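Local coordinates for ribonucleoside triphosphate reductase (Lactobacillus leichmannii, PDB 1L1L), which reduces ribonucleoside triphosphates to 2'-deoxyribonucleoside triphosphates, with coenzyme B12 (adenosylcobalamin) as the radical source, and works as an allosterically regulated monomer, at residues E57-L62 against A447-F452; E143-M148 against L234-F239; V178-D183 against R246-I251; V424-A429 against Q478-T483; M563-G568 against N619-G624. All blocks are in the same frame, centred on the assembly; numbering follows the deposited sequence.

In the fold
The five contacts fall into two pairs and one that stands apart. Contacts 2 and 3 touch, where His-238 O meets Phe-180 N: contact 2 holds the end of helix 224-236, contact 3 the parallel strands 183-187 and 249-253. Contacts 4 and 5 also touch, on the opposite side of the chain's centre, through Asp-479 and His-566. Contact 1 ties two helix ends together, with about 10 Å between its nearest atoms and those of contact 4. Contacts 1, 2 and 4 are buried. The first two centre on a charged side chain, and contact 4 on a proline against an indole. Contacts 3 and 5 are only partly buried and depend more on backbone hydrogen bonds, with two waters added in contact 5.

Contact 1: residues E57-L62 against A447-F452; sequences EGNINL and AKRVTF
Arg-449 carries this contact and has the most surface buried in it. Its guanidinium group lies across the end of the Asn-59 side chain, with the amide and guanidinium planes 71° apart. NE of Arg-449 donates to OD1 of Asn-59 at 2.8 Å, from above the carbonyl plane rather than on a lone pair. The bond is bent, 132° at the hydrogen. NH2 of Arg-449 adds a weak bond to the same OD1 at 2.9 Å. A second weak bond runs from NE of Arg-449 to O of Asn-59 at 3.3 Å. A bend at chi3 (-68°) turns the arginine tip toward this pair of oxygens. CD1 of Ile-60 sits 3.9 Å above the guanidinium plane, over its centre. ND2 of Asn-59 lies against CG2 of Val-450 at 3.6 Å and bonds to O of Tyr-446, which helps fix the flip of the amide. Leu-62, just past the end of helix 48-60, packs on the backbone of the other segment. Its CD1 rests 4.0 Å from O of Arg-449 and 4.1 Å from CA of Val-450. The contact thus joins the C-terminal ends of helices 48-60 and 436-450. Helix 72-90 borders it through Leu-78, Ala-82 and Leu-85, and its Glu-81 forms a salt bridge to NH1 of Arg-449. Tyr-532 of helix 512-536 bonds to the same NH1.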
# COMPACT_ATOMS: atom_id res chain seq x y z
N GLU A 57 -19.64 -10.84 0.26
CA GLU A 57 -20.74 -10.60 -0.68
C GLU A 57 -20.33 -9.59 -1.73
O GLU A 57 -20.68 -9.71 -2.90
CB GLU A 57 -21.98 -10.10 0.07
CG GLU A 57 -22.91 -11.21 0.53
CD GLU A 57 -24.03 -10.74 1.44
OE1 GLU A 57 -24.61 -9.66 1.19
OE2 GLU A 57 -24.33 -11.47 2.41
N GLY A 58 -19.58 -8.58 -1.30
CA GLY A 58 -19.14 -7.57 -2.23
C GLY A 58 -18.23 -8.13 -3.31
O GLY A 58 -18.30 -7.69 -4.45
N ASN A 59 -17.39 -9.09 -2.96
CA ASN A 59 -16.46 -9.67 -3.93
C ASN A 59 -17.11 -10.69 -4.86
O ASN A 59 -16.90 -10.66 -6.07
CB ASN A 59 -15.28 -10.33 -3.20
CG ASN A 59 -14.26 -10.93 -4.16
OD1 ASN A 59 -14.31 -12.11 -4.49
ND2 ASN A 59 -13.31 -10.10 -4.61
N ILE A 60 -17.92 -11.59 -4.29
CA ILE A 60 -18.56 -12.63 -5.09
C ILE A 60 -19.46 -12.07 -6.20
O ILE A 60 -19.48 -12.59 -7.32
CB ILE A 60 -19.39 -13.59 -4.18
CG1 ILE A 60 -19.74 -14.87 -4.95
CG2 ILE A 60 -20.65 -12.91 -3.71
CD1 ILE A 60 -18.56 -15.75 -5.23
N ASN A 61 -20.19 -11.00 -5.89
CA ASN A 61 -21.10 -10.37 -6.84
C ASN A 61 -20.41 -9.61 -7.96
O ASN A 61 -21.05 -8.86 -8.71
CB ASN A 61 -22.07 -9.45 -6.11
CG ASN A 61 -23.10 -10.22 -5.30
OD1 ASN A 61 -23.73 -11.14 -5.81
ND2 ASN A 61 -23.28 -9.84 -4.04
N LEU A 62 -19.10 -9.80 -8.07
CA LEU A 62 -18.33 -9.16 -9.13
C LEU A 62 -18.15 -10.13 -10.29
O LEU A 62 -17.88 -9.70 -11.42
CB LEU A 62 -16.95 -8.73 -8.61
CG LEU A 62 -16.89 -7.46 -7.76
CD1 LEU A 62 -15.45 -7.21 -7.32
CD2 LEU A 62 -17.41 -6.27 -8.58
N ALA A 447 -9.13 -12.52 -5.94
CA ALA A 447 -8.35 -11.51 -6.66
C ALA A 447 -8.80 -11.39 -8.11
O ALA A 447 -9.06 -10.29 -8.60
CB ALA A 447 -6.87 -11.86 -6.60
N LYS A 448 -8.90 -12.53 -8.79
CA LYS A 448 -9.32 -12.54 -10.18
C LYS A 448 -10.60 -11.74 -10.38
O LYS A 448 -10.75 -11.02 -11.36
CB LYS A 448 -9.55 -13.97 -10.66
CG LYS A 448 -9.56 -14.10 -12.17
CD LYS A 448 -8.13 -14.06 -12.71
CE LYS A 448 -8.11 -14.04 -14.23
NZ LYS A 448 -6.75 -14.33 -14.74
N ARG A 449 -11.54 -11.87 -9.45
CA ARG A 449 -12.79 -11.15 -9.56
C ARG A 449 -12.61 -9.64 -9.47
O ARG A 449 -13.22 -8.88 -10.24
CB ARG A 449 -13.79 -11.64 -8.51
CG ARG A 449 -14.54 -12.93 -8.93
CD ARG A 449 -15.76 -13.20 -8.04
NE ARG A 449 -15.39 -13.55 -6.66
CZ ARG A 449 -14.88 -14.71 -6.28
NH1 ARG A 449 -14.67 -15.68 -7.17
NH2 ARG A 449 -14.57 -14.91 -5.01
N VAL A 450 -11.77 -9.19 -8.54
CA VAL A 450 -11.54 -7.76 -8.40
C VAL A 450 -11.19 -7.15 -9.77
O VAL A 450 -11.57 -6.02 -10.07
CB VAL A 450 -10.39 -7.49 -7.39
CG1 VAL A 450 -10.00 -6.02 -7.40
CG2 VAL A 450 -10.83 -7.88 -6.00
N THR A 451 -10.49 -7.91 -10.62
CA THR A 451 -10.12 -7.41 -11.94
C THR A 451 -11.30 -7.10 -12.86
O THR A 451 -11.11 -6.57 -13.96
CB THR A 451 -9.16 -8.37 -12.67
OG1 THR A 451 -9.88 -9.53 -13.11
CG2 THR A 451 -8.03 -8.79 -11.76
N PHE A 452 -12.52 -7.44 -12.44
CA PHE A 452 -13.69 -7.14 -13.26
C PHE A 452 -14.48 -5.96 -12.68
O PHE A 452 -15.56 -5.64 -13.17
CB PHE A 452 -14.61 -8.37 -13.39
CG PHE A 452 -14.05 -9.46 -14.27
CD1 PHE A 452 -13.16 -10.39 -13.76
CD2 PHE A 452 -14.40 -9.53 -15.61
CE1 PHE A 452 -12.63 -11.39 -14.57
CE2 PHE A 452 -13.87 -10.53 -16.43
CZ PHE A 452 -12.98 -11.46 -15.91

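Contact 2: residues E143-M148 against L234-F239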
# COMPACT_ATOMS: atom_id res chain seq x y z
N GLU A 143 -5.42 13.39 -27.27
CA GLU A 143 -4.41 14.44 -27.19
C GLU A 143 -3.53 14.32 -25.94
O GLU A 143 -4.03 14.33 -24.82
CB GLU A 143 -5.08 15.81 -27.21
CG GLU A 143 -4.12 16.97 -27.07
CD GLU A 143 -4.82 18.31 -27.20
OE1 GLU A 143 -4.15 19.35 -27.05
OE2 GLU A 143 -6.04 18.32 -27.46
N LYS A 144 -2.22 14.22 -26.15
CA LYS A 144 -1.26 14.09 -25.05
C LYS A 144 -1.08 15.40 -24.27
O LYS A 144 -1.02 16.48 -24.86
CB LYS A 144 0.10 13.63 -25.59
CG LYS A 144 0.07 12.25 -26.22
CD LYS A 144 1.48 11.74 -26.49
CE LYS A 144 1.47 10.34 -27.06
NZ LYS A 144 2.84 9.77 -27.15
N ALA A 145 -1.00 15.28 -22.95
CA ALA A 145 -0.84 16.43 -22.08
C ALA A 145 0.18 16.17 -20.98
O ALA A 145 0.27 15.06 -20.46
CB ALA A 145 -2.17 16.81 -21.47
N VAL A 146 0.94 17.20 -20.63
CA VAL A 146 1.95 17.09 -19.59
C VAL A 146 1.33 16.77 -18.23
O VAL A 146 1.96 16.13 -17.39
CB VAL A 146 2.74 18.40 -19.46
CG1 VAL A 146 3.69 18.32 -18.29
CG2 VAL A 146 3.50 18.66 -20.75
N SER A 147 0.09 17.22 -18.03
CA SER A 147 -0.62 17.02 -16.77
C SER A 147 -1.19 15.62 -16.53
O SER A 147 -1.47 15.26 -15.39
CB SER A 147 -1.77 18.03 -16.67
OG SER A 147 -2.76 17.72 -17.64
N MET A 148 -1.35 14.83 -17.59
CA MET A 148 -1.94 13.50 -17.44
C MET A 148 -1.39 12.62 -16.29
O MET A 148 -2.14 12.25 -15.39
CB MET A 148 -1.87 12.74 -18.76
CG MET A 148 -2.67 11.44 -18.78
SD MET A 148 -1.93 10.12 -17.75
CE MET A 148 -2.99 8.69 -18.17
N LEU A 234 -3.71 24.22 -14.39
CA LEU A 234 -2.52 24.97 -13.99
C LEU A 234 -1.25 24.46 -14.68
O LEU A 234 -0.43 25.25 -15.15
CB LEU A 234 -2.32 24.88 -12.48
CG LEU A 234 -1.00 25.48 -11.98
CD1 LEU A 234 -0.95 26.97 -12.34
CD2 LEU A 234 -0.88 25.29 -10.48
N ILE A 235 -1.08 23.14 -14.72
CA ILE A 235 0.08 22.54 -15.35
C ILE A 235 0.09 22.73 -16.87
O ILE A 235 1.06 23.23 -17.44
CB ILE A 235 0.17 21.03 -15.04
CG1 ILE A 235 0.48 20.81 -13.55
CG2 ILE A 235 1.24 20.38 -15.90
CD1 ILE A 235 0.36 19.36 -13.10
N ASP A 236 -1.00 22.33 -17.53
CA ASP A 236 -1.08 22.43 -18.98
C ASP A 236 -0.94 23.86 -19.56
O ASP A 236 -0.65 24.01 -20.75
CB ASP A 236 -2.38 21.79 -19.49
CG ASP A 236 -2.40 20.27 -19.34
OD1 ASP A 236 -1.34 19.63 -19.51
OD2 ASP A 236 -3.48 19.70 -19.08
N LEU A 237 -1.15 24.88 -18.73
CA LEU A 237 -1.04 26.27 -19.20
C LEU A 237 0.41 26.72 -19.31
O LEU A 237 0.69 27.84 -19.74
CB LEU A 237 -1.78 27.22 -18.27
CG LEU A 237 -3.31 27.23 -18.34
CD1 LEU A 237 -3.84 28.29 -17.39
CD2 LEU A 237 -3.78 27.51 -19.77
N HIS A 238 1.34 25.86 -18.90
CA HIS A 238 2.75 26.20 -18.96
C HIS A 238 3.35 25.72 -20.28
O HIS A 238 4.51 26.02 -20.56
CB HIS A 238 3.51 25.55 -17.79
CG HIS A 238 3.32 26.24 -16.48
ND1 HIS A 238 2.15 26.15 -15.75
CD2 HIS A 238 4.16 27.02 -15.75
CE1 HIS A 238 2.28 26.85 -14.63
NE2 HIS A 238 3.49 27.39 -14.61
N PHE A 239 2.56 25.00 -21.08
CA PHE A 239 3.05 24.46 -22.34
C PHE A 239 2.21 24.84 -23.56
O PHE A 239 1.00 24.62 -23.60
CB PHE A 239 3.15 22.93 -22.23
CG PHE A 239 3.90 22.46 -21.01
CD1 PHE A 239 3.30 22.47 -19.75
CD2 PHE A 239 5.23 22.06 -21.11
CE1 PHE A 239 4.02 22.10 -18.61
CE2 PHE A 239 5.96 21.68 -19.98
CZ PHE A 239 5.35 21.70 -18.73
O HOH W 1 0.37 19.89 -21.47
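One face of the Phe-239 ring is covered by Val-146, whose CG2 stands 3.7 Å from the ring centroid and only 7° off the normal, a CH-pi contact. CG1 of Val-146 reaches CZ of the same ring at 3.8 Å. It takes the position anti to the backbone N (chi1 174°), which sets both methyls of the valine on Phe-239. At the ring edge, in its plane, lies O of Ile-235. The Asp-236 carboxylate is a second flat group in the contact. Ser-147 meets both its oxygens on their syn sides, about 30° out of the carboxylate plane. OG donates to OD2 at 2.6 Å, and the backbone N donates to OD1 at 3.2 Å. A water bridges OD1 to N of Val-146. The buried carboxylate, probably charged, is therefore held by several donors, and Tyr-138 OH adds another bond to OD2. CG2 of Ile-235 packs on CB of Ser-147 at 3.9 Å. The contact sets the turn between strand 144-145 and helix 148-158 against the C-terminal end of helix 224-236. Helix 275-289 packs beside it, with Leu-288 touching Ile-235.

Contact 3: residues V178-D183 against R246-I251; sequences VDFAID and RKQKLI
Arg-246 begins the second segment by crossing Phe-180 at about a right angle. Its CA lies over a face of the phenyl ring. The guanidinium swings round so that its own face meets the ring rim, with NH1 of Arg-246 3.5 Å from CE1 of Phe-180. The two planes are 72° apart, so the groups are not stacked. Lys-247 gives the contact a carbonyl: its O lies 3.8 Å from CD1 of Ile-182. Gln-248 does the most. Its side chain is extended beyond CG, which carries the amide past CB of Phe-180 to the Ala-181 carbonyl. NE2 of Gln-248 donates to O of Ala-181 at 3.3 Å. The amide and phenyl planes are only 23° apart. The backbone O of Gln-248 accepts from N of Asp-183 at 3.0 Å. With Lys-249 a parallel sheet begins, paired with Asp-183. Strand 249-253 runs between strands 183-187 and 216-219, and helix 224-236 links 216-219 to 249-253 in a beta-alpha-beta crossover. This unit belongs to the B12-dependent reductase insertion domain, which probably helps the monomer mimic a dimer. The Lys-249 ammonium pairs with Asp-212. Leu-250 N then donates to O of Asp-183 at 3.0 Å, nearly straight at 168°. CB of Leu-250 rests against CG2 of Ile-182 at 3.8 Å, while its side chain also touches Leu-233 and Leu-234 of helix 224-236.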
# COMPACT_ATOMS: atom_id res chain seq x y z
N VAL A 178 9.26 24.41 -20.57
CA VAL A 178 8.23 25.19 -19.90
C VAL A 178 8.10 26.51 -20.67
O VAL A 178 8.86 27.44 -20.44
CB VAL A 178 8.62 25.49 -18.42
CG1 VAL A 178 7.50 26.26 -17.74
CG2 VAL A 178 8.90 24.19 -17.67
N ASP A 179 7.12 26.56 -21.57
CA ASP A 179 6.88 27.73 -22.42
C ASP A 179 6.40 29.02 -21.77
O ASP A 179 6.81 30.10 -22.20
CB ASP A 179 5.91 27.36 -23.53
CG ASP A 179 6.55 26.53 -24.62
OD1 ASP A 179 5.82 25.94 -25.43
OD2 ASP A 179 7.80 26.49 -24.67
N PHE A 180 5.53 28.93 -20.75
CA PHE A 180 5.01 30.14 -20.12
C PHE A 180 4.99 30.12 -18.60
O PHE A 180 4.58 29.14 -17.98
CB PHE A 180 3.58 30.41 -20.59
CG PHE A 180 3.36 30.17 -22.05
CD1 PHE A 180 4.04 30.92 -23.01
CD2 PHE A 180 2.48 29.18 -22.47
CE1 PHE A 180 3.84 30.68 -24.37
CE2 PHE A 180 2.27 28.94 -23.83
CZ PHE A 180 2.96 29.69 -24.78
N ALA A 181 5.43 31.22 -17.99
CA ALA A 181 5.40 31.35 -16.55
C ALA A 181 3.99 31.86 -16.28
O ALA A 181 3.63 32.95 -16.74
CB ALA A 181 6.42 32.36 -16.07
N ILE A 182 3.19 31.09 -15.56
CA ILE A 182 1.81 31.47 -15.30
C ILE A 182 1.60 32.33 -14.06
O ILE A 182 2.16 32.07 -13.00
CB ILE A 182 0.91 30.22 -15.17
CG1 ILE A 182 1.01 29.39 -16.45
CG2 ILE A 182 -0.53 30.64 -14.89
CD1 ILE A 182 0.59 30.11 -17.72
N ASP A 183 0.77 33.36 -14.21
CA ASP A 183 0.42 34.24 -13.11
C ASP A 183 -0.80 33.58 -12.47
O ASP A 183 -1.82 33.40 -13.13
CB ASP A 183 0.06 35.64 -13.62
CG ASP A 183 -0.27 36.60 -12.50
OD1 ASP A 183 0.53 36.69 -11.54
OD2 ASP A 183 -1.33 37.27 -12.58
N ARG A 246 -1.63 31.33 -25.77
CA ARG A 246 -0.49 31.87 -25.03
C ARG A 246 -0.96 32.67 -23.82
O ARG A 246 -0.30 33.63 -23.40
CB ARG A 246 0.35 32.76 -25.96
CG ARG A 246 0.43 32.20 -27.39
CD ARG A 246 1.29 33.04 -28.33
NE ARG A 246 2.57 32.39 -28.60
CZ ARG A 246 3.66 32.52 -27.86
NH1 ARG A 246 3.65 33.28 -26.77
NH2 ARG A 246 4.77 31.87 -28.19
N LYS A 247 -2.09 32.28 -23.26
CA LYS A 247 -2.64 32.95 -22.08
C LYS A 247 -1.80 32.60 -20.86
O LYS A 247 -1.53 31.43 -20.59
CB LYS A 247 -4.09 32.51 -21.87
CG LYS A 247 -5.02 32.91 -22.99
CD LYS A 247 -6.37 32.23 -22.84
CE LYS A 247 -7.33 32.65 -23.95
NZ LYS A 247 -7.58 34.12 -23.95
N GLN A 248 -1.38 33.63 -20.12
CA GLN A 248 -0.55 33.43 -18.94
C GLN A 248 -1.19 34.01 -17.68
O GLN A 248 -0.49 34.38 -16.74
CB GLN A 248 0.83 34.05 -19.15
CG GLN A 248 1.50 33.64 -20.46
CD GLN A 248 2.85 34.31 -20.66
OE1 GLN A 248 3.26 34.57 -21.80
NE2 GLN A 248 3.56 34.58 -19.57
N LYS A 249 -2.51 34.10 -17.68
CA LYS A 249 -3.23 34.62 -16.54
C LYS A 249 -4.30 33.63 -16.12
O LYS A 249 -5.30 33.45 -16.81
CB LYS A 249 -3.87 35.97 -16.89
CG LYS A 249 -2.85 37.06 -17.19
CD LYS A 249 -3.53 38.41 -17.43
CE LYS A 249 -2.49 39.51 -17.65
NZ LYS A 249 -3.11 40.86 -17.85
N LEU A 250 -4.09 32.98 -14.98
CA LEU A 250 -5.02 31.98 -14.48
C LEU A 250 -5.62 32.36 -13.13
O LEU A 250 -4.91 32.77 -12.21
CB LEU A 250 -4.33 30.62 -14.36
CG LEU A 250 -5.20 29.49 -13.79
CD1 LEU A 250 -6.49 29.39 -14.60
CD2 LEU A 250 -4.43 28.17 -13.83
N ILE A 251 -6.93 32.21 -13.02
CA ILE A 251 -7.63 32.51 -11.78
C ILE A 251 -8.46 31.29 -11.41
O ILE A 251 -9.44 30.98 -12.08
CB ILE A 251 -8.59 33.71 -11.95
CG1 ILE A 251 -7.83 34.92 -12.49
CG2 ILE A 251 -9.23 34.03 -10.60
CD1 ILE A 251 -8.73 36.08 -12.89

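Contact 4: residues V424-A429 against Q478-T483; sequences VFPLIA and QDWLLT
The carbonyl oxygen of Asp-479 touches CD2 of Leu-427 and is gripped twice by Thr-483. OG1 of Thr-483 donates to it at 2.8 Å and N of Thr-483 at 3.1 Å, from opposite faces of the carbonyl plane. Both oxygens are engaged within their own helix, and CD2 of Leu-427 packs against them by van der Waals contact. The same CD2 lies 3.7 Å from CB of Asp-479, and CD1 of Leu-427 faces CG2 of Thr-483 at 4.1 Å. Next to it, CB of Pro-426 sits over the five-membered ring of Trp-480 in a CH-pi contact. The indole reaches the proline because CG of Trp-480 is anti to the backbone N (chi1 -177°). The Asp-479 carboxylate turns elsewhere, to NE2 of His-566 and N of Ser-560. The contact packs the first turn of helix 426-431 against helix 477-485. These helices follow the neighbouring parallel strands 421-424 and 471-474. Helix 512-536 also lies against Trp-480, through Met-517, Val-518 and Leu-521.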
# COMPACT_ATOMS: atom_id res chain seq x y z
N VAL A 424 -2.59 -14.58 2.78
CA VAL A 424 -2.81 -15.87 3.42
C VAL A 424 -1.79 -16.10 4.52
O VAL A 424 -0.61 -15.75 4.39
CB VAL A 424 -2.73 -17.00 2.37
CG1 VAL A 424 -2.90 -18.37 3.06
CG2 VAL A 424 -3.83 -16.80 1.33
N PHE A 425 -2.26 -16.64 5.64
CA PHE A 425 -1.41 -16.94 6.78
C PHE A 425 -1.40 -18.47 6.89
O PHE A 425 -2.26 -19.06 7.56
CB PHE A 425 -1.99 -16.33 8.06
CG PHE A 425 -2.25 -14.85 7.98
CD1 PHE A 425 -1.21 -13.96 7.74
CD2 PHE A 425 -3.53 -14.34 8.16
CE1 PHE A 425 -1.45 -12.57 7.70
CE2 PHE A 425 -3.78 -12.97 8.12
CZ PHE A 425 -2.73 -12.08 7.88
N PRO A 426 -0.45 -19.13 6.22
CA PRO A 426 -0.29 -20.59 6.21
C PRO A 426 -0.48 -21.29 7.55
O PRO A 426 -1.30 -22.21 7.67
CB PRO A 426 1.11 -20.78 5.63
CG PRO A 426 1.19 -19.67 4.63
CD PRO A 426 0.57 -18.49 5.36
N LEU A 427 0.29 -20.89 8.56
CA LEU A 427 0.18 -21.52 9.88
C LEU A 427 -1.24 -21.46 10.43
O LEU A 427 -1.79 -22.47 10.88
CB LEU A 427 1.15 -20.86 10.86
CG LEU A 427 1.28 -21.55 12.23
CD1 LEU A 427 1.64 -23.02 12.03
CD2 LEU A 427 2.36 -20.85 13.05
N ILE A 428 -1.84 -20.27 10.40
CA ILE A 428 -3.19 -20.10 10.91
C ILE A 428 -4.26 -20.84 10.10
O ILE A 428 -5.18 -21.43 10.67
CB ILE A 428 -3.54 -18.60 11.00
CG1 ILE A 428 -2.55 -17.90 11.93
CG2 ILE A 428 -4.96 -18.43 11.51
CD1 ILE A 428 -2.73 -16.41 12.01
N ALA A 429 -4.15 -20.81 8.78
CA ALA A 429 -5.13 -21.50 7.95
C ALA A 429 -5.12 -22.99 8.30
O ALA A 429 -6.17 -23.61 8.45
CB ALA A 429 -4.80 -21.30 6.48
N GLN A 478 7.58 -16.55 8.73
CA GLN A 478 8.56 -17.05 9.68
C GLN A 478 7.89 -17.99 10.68
O GLN A 478 8.47 -19.02 11.04
CB GLN A 478 9.27 -15.90 10.40
CG GLN A 478 10.17 -15.04 9.50
CD GLN A 478 11.11 -15.86 8.61
OE1 GLN A 478 11.75 -16.81 9.06
NE2 GLN A 478 11.19 -15.49 7.33
N ASP A 479 6.68 -17.65 11.12
CA ASP A 479 5.96 -18.50 12.08
C ASP A 479 5.70 -19.87 11.45
O ASP A 479 5.92 -20.92 12.08
CB ASP A 479 4.59 -17.93 12.46
CG ASP A 479 4.66 -16.59 13.16
OD1 ASP A 479 5.67 -16.30 13.84
OD2 ASP A 479 3.68 -15.84 13.04
N TRP A 480 5.22 -19.85 10.22
CA TRP A 480 4.89 -21.06 9.48
C TRP A 480 6.08 -21.99 9.29
O TRP A 480 5.95 -23.20 9.46
CB TRP A 480 4.29 -20.69 8.13
CG TRP A 480 3.86 -21.87 7.30
CD1 TRP A 480 3.01 -22.88 7.69
CD2 TRP A 480 4.18 -22.12 5.93
NE1 TRP A 480 2.79 -23.73 6.64
CE2 TRP A 480 3.48 -23.30 5.55
CE3 TRP A 480 4.98 -21.48 4.98
CZ2 TRP A 480 3.57 -23.83 4.25
CZ3 TRP A 480 5.06 -22.01 3.69
CH2 TRP A 480 4.36 -23.18 3.34
N LEU A 481 7.24 -21.43 8.94
CA LEU A 481 8.44 -22.22 8.71
C LEU A 481 9.12 -22.72 9.99
O LEU A 481 9.52 -23.88 10.07
CB LEU A 481 9.46 -21.42 7.89
CG LEU A 481 9.02 -20.95 6.50
CD1 LEU A 481 10.15 -20.16 5.85
CD2 LEU A 481 8.64 -22.15 5.64
N LEU A 482 9.24 -21.85 10.99
CA LEU A 482 9.89 -22.23 12.24
C LEU A 482 9.14 -23.39 12.89
O LEU A 482 9.75 -24.34 13.40
CB LEU A 482 9.93 -21.04 13.20
CG LEU A 482 10.60 -21.28 14.56
CD1 LEU A 482 12.05 -21.71 14.36
CD2 LEU A 482 10.54 -20.00 15.39
N THR A 483 7.82 -23.30 12.87
CA THR A 483 6.97 -24.32 13.46
C THR A 483 7.10 -25.60 12.66
O THR A 483 7.56 -26.63 13.17
CB THR A 483 5.50 -23.85 13.45
OG1 THR A 483 5.39 -22.64 14.20
CG2 THR A 483 4.59 -24.91 14.07

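Contact 5: residues M563-G568 against N619-G624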
# COMPACT_ATOMS: atom_id res chain seq x y z
N MET A 563 7.53 -11.70 5.28
CA MET A 563 8.66 -12.57 5.58
C MET A 563 9.50 -12.05 6.74
O MET A 563 10.51 -12.65 7.09
CB MET A 563 9.56 -12.71 4.35
CG MET A 563 10.17 -11.40 3.88
SD MET A 563 11.64 -11.68 2.88
CE MET A 563 12.91 -11.40 4.10
N HIS A 564 9.08 -10.94 7.34
CA HIS A 564 9.80 -10.34 8.46
C HIS A 564 9.88 -11.25 9.70
O HIS A 564 9.03 -12.11 9.90
CB HIS A 564 9.13 -9.03 8.90
CG HIS A 564 9.24 -7.92 7.90
ND1 HIS A 564 9.89 -8.06 6.70
CD2 HIS A 564 8.81 -6.64 7.96
CE1 HIS A 564 9.86 -6.91 6.05
NE2 HIS A 564 9.21 -6.03 6.79
N PHE A 565 10.89 -11.02 10.52
CA PHE A 565 11.07 -11.77 11.75
C PHE A 565 10.43 -10.94 12.86
O PHE A 565 10.11 -9.77 12.66
CB PHE A 565 12.56 -11.97 12.03
CG PHE A 565 13.22 -12.93 11.10
CD1 PHE A 565 13.20 -14.30 11.36
CD2 PHE A 565 13.84 -12.49 9.93
CE1 PHE A 565 13.78 -15.21 10.48
CE2 PHE A 565 14.42 -13.39 9.04
CZ PHE A 565 14.39 -14.76 9.31
N HIS A 566 10.24 -11.55 14.02
CA HIS A 566 9.63 -10.84 15.14
C HIS A 566 10.60 -9.88 15.81
O HIS A 566 11.81 -10.12 15.84
CB HIS A 566 9.12 -11.84 16.16
CG HIS A 566 7.89 -12.58 15.73
ND1 HIS A 566 6.65 -11.99 15.67
CD2 HIS A 566 7.72 -13.86 15.31
CE1 HIS A 566 5.76 -12.87 15.24
NE2 HIS A 566 6.39 -14.01 15.01
N TYR A 567 10.08 -8.78 16.34
CA TYR A 567 10.92 -7.83 17.03
C TYR A 567 11.53 -8.49 18.27
O TYR A 567 12.64 -8.16 18.67
CB TYR A 567 10.12 -6.59 17.42
CG TYR A 567 10.93 -5.56 18.17
CD1 TYR A 567 11.00 -5.58 19.56
CD2 TYR A 567 11.66 -4.59 17.49
CE1 TYR A 567 11.78 -4.66 20.26
CE2 TYR A 567 12.44 -3.67 18.17
CZ TYR A 567 12.50 -3.71 19.55
OH TYR A 567 13.26 -2.79 20.23
N GLY A 568 10.78 -9.42 18.87
CA GLY A 568 11.26 -10.12 20.06
C GLY A 568 10.38 -11.31 20.44
O GLY A 568 9.21 -11.36 20.07
N ASN A 619 15.96 -21.96 17.64
CA ASN A 619 16.10 -21.48 16.28
C ASN A 619 15.31 -20.20 16.08
O ASN A 619 15.28 -19.63 14.98
CB ASN A 619 15.64 -22.53 15.26
CG ASN A 619 16.65 -23.64 15.08
OD1 ASN A 619 17.84 -23.39 14.87
ND2 ASN A 619 16.19 -24.88 15.15
N PHE A 620 14.65 -19.74 17.15
CA PHE A 620 13.88 -18.51 17.09
C PHE A 620 14.86 -17.38 16.90
O PHE A 620 15.87 -17.31 17.60
CB PHE A 620 13.11 -18.27 18.39
CG PHE A 620 12.34 -16.98 18.40
CD1 PHE A 620 11.09 -16.91 17.79
CD2 PHE A 620 12.89 -15.83 18.94
CE1 PHE A 620 10.40 -15.70 17.72
CE2 PHE A 620 12.21 -14.61 18.88
CZ PHE A 620 10.96 -14.55 18.27
N ALA A 621 14.56 -16.48 15.97
CA ALA A 621 15.45 -15.35 15.72
C ALA A 621 14.68 -14.04 15.76
O ALA A 621 13.64 -13.91 15.11
CB ALA A 621 16.12 -15.51 14.36
N SER A 622 15.17 -13.08 16.53
CA SER A 622 14.52 -11.77 16.61
C SER A 622 15.17 -10.88 15.55
O SER A 622 16.36 -11.02 15.27
CB SER A 622 14.70 -11.17 18.00
OG SER A 622 16.08 -11.07 18.33
N ALA A 623 14.39 -9.97 14.98
CA ALA A 623 14.87 -9.08 13.92
C ALA A 623 16.21 -8.43 14.20
O ALA A 623 17.04 -8.27 13.30
CB ALA A 623 13.82 -8.00 13.64
N GLY A 624 16.45 -8.06 15.46
CA GLY A 624 17.70 -7.43 15.81
C GLY A 624 18.91 -8.36 15.76
O GLY A 624 20.04 -7.89 15.65
O HOH W 2 10.96 -14.26 14.29
O HOH W 3 14.82 -7.09 17.23
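His-566 meets Phe-620 where two loops cross at about a right angle. One loop leads into strand 570-578. The other follows strand 603-611, its antiparallel neighbour in a four-stranded sheet. CB of His-566 rests 3.9 Å from CZ of Phe-620. Further out, CD2 of His-566 lies 4.0 Å from CE1 of Phe-620, and the two side chains cross at about a right angle. At the tip, NE2 of His-566 bonds to OD1 of Asp-479 on helix 477-485. That bond probably fixes the rotation of the imidazole. CZ of Phe-620 also reaches C of Gly-568. On the other loop, N of Ala-623 donates to O of His-566 at 2.7 Å and 168°, the direct hydrogen bond between the two segments. Phe-565 sets its CB 3.8 Å from O of Ala-621. Two waters complete the seam. One links N of His-566 to O of Ala-621. The other accepts from N of Gly-624 at 2.6 Å and donates to O of Tyr-567 at 2.8 Å.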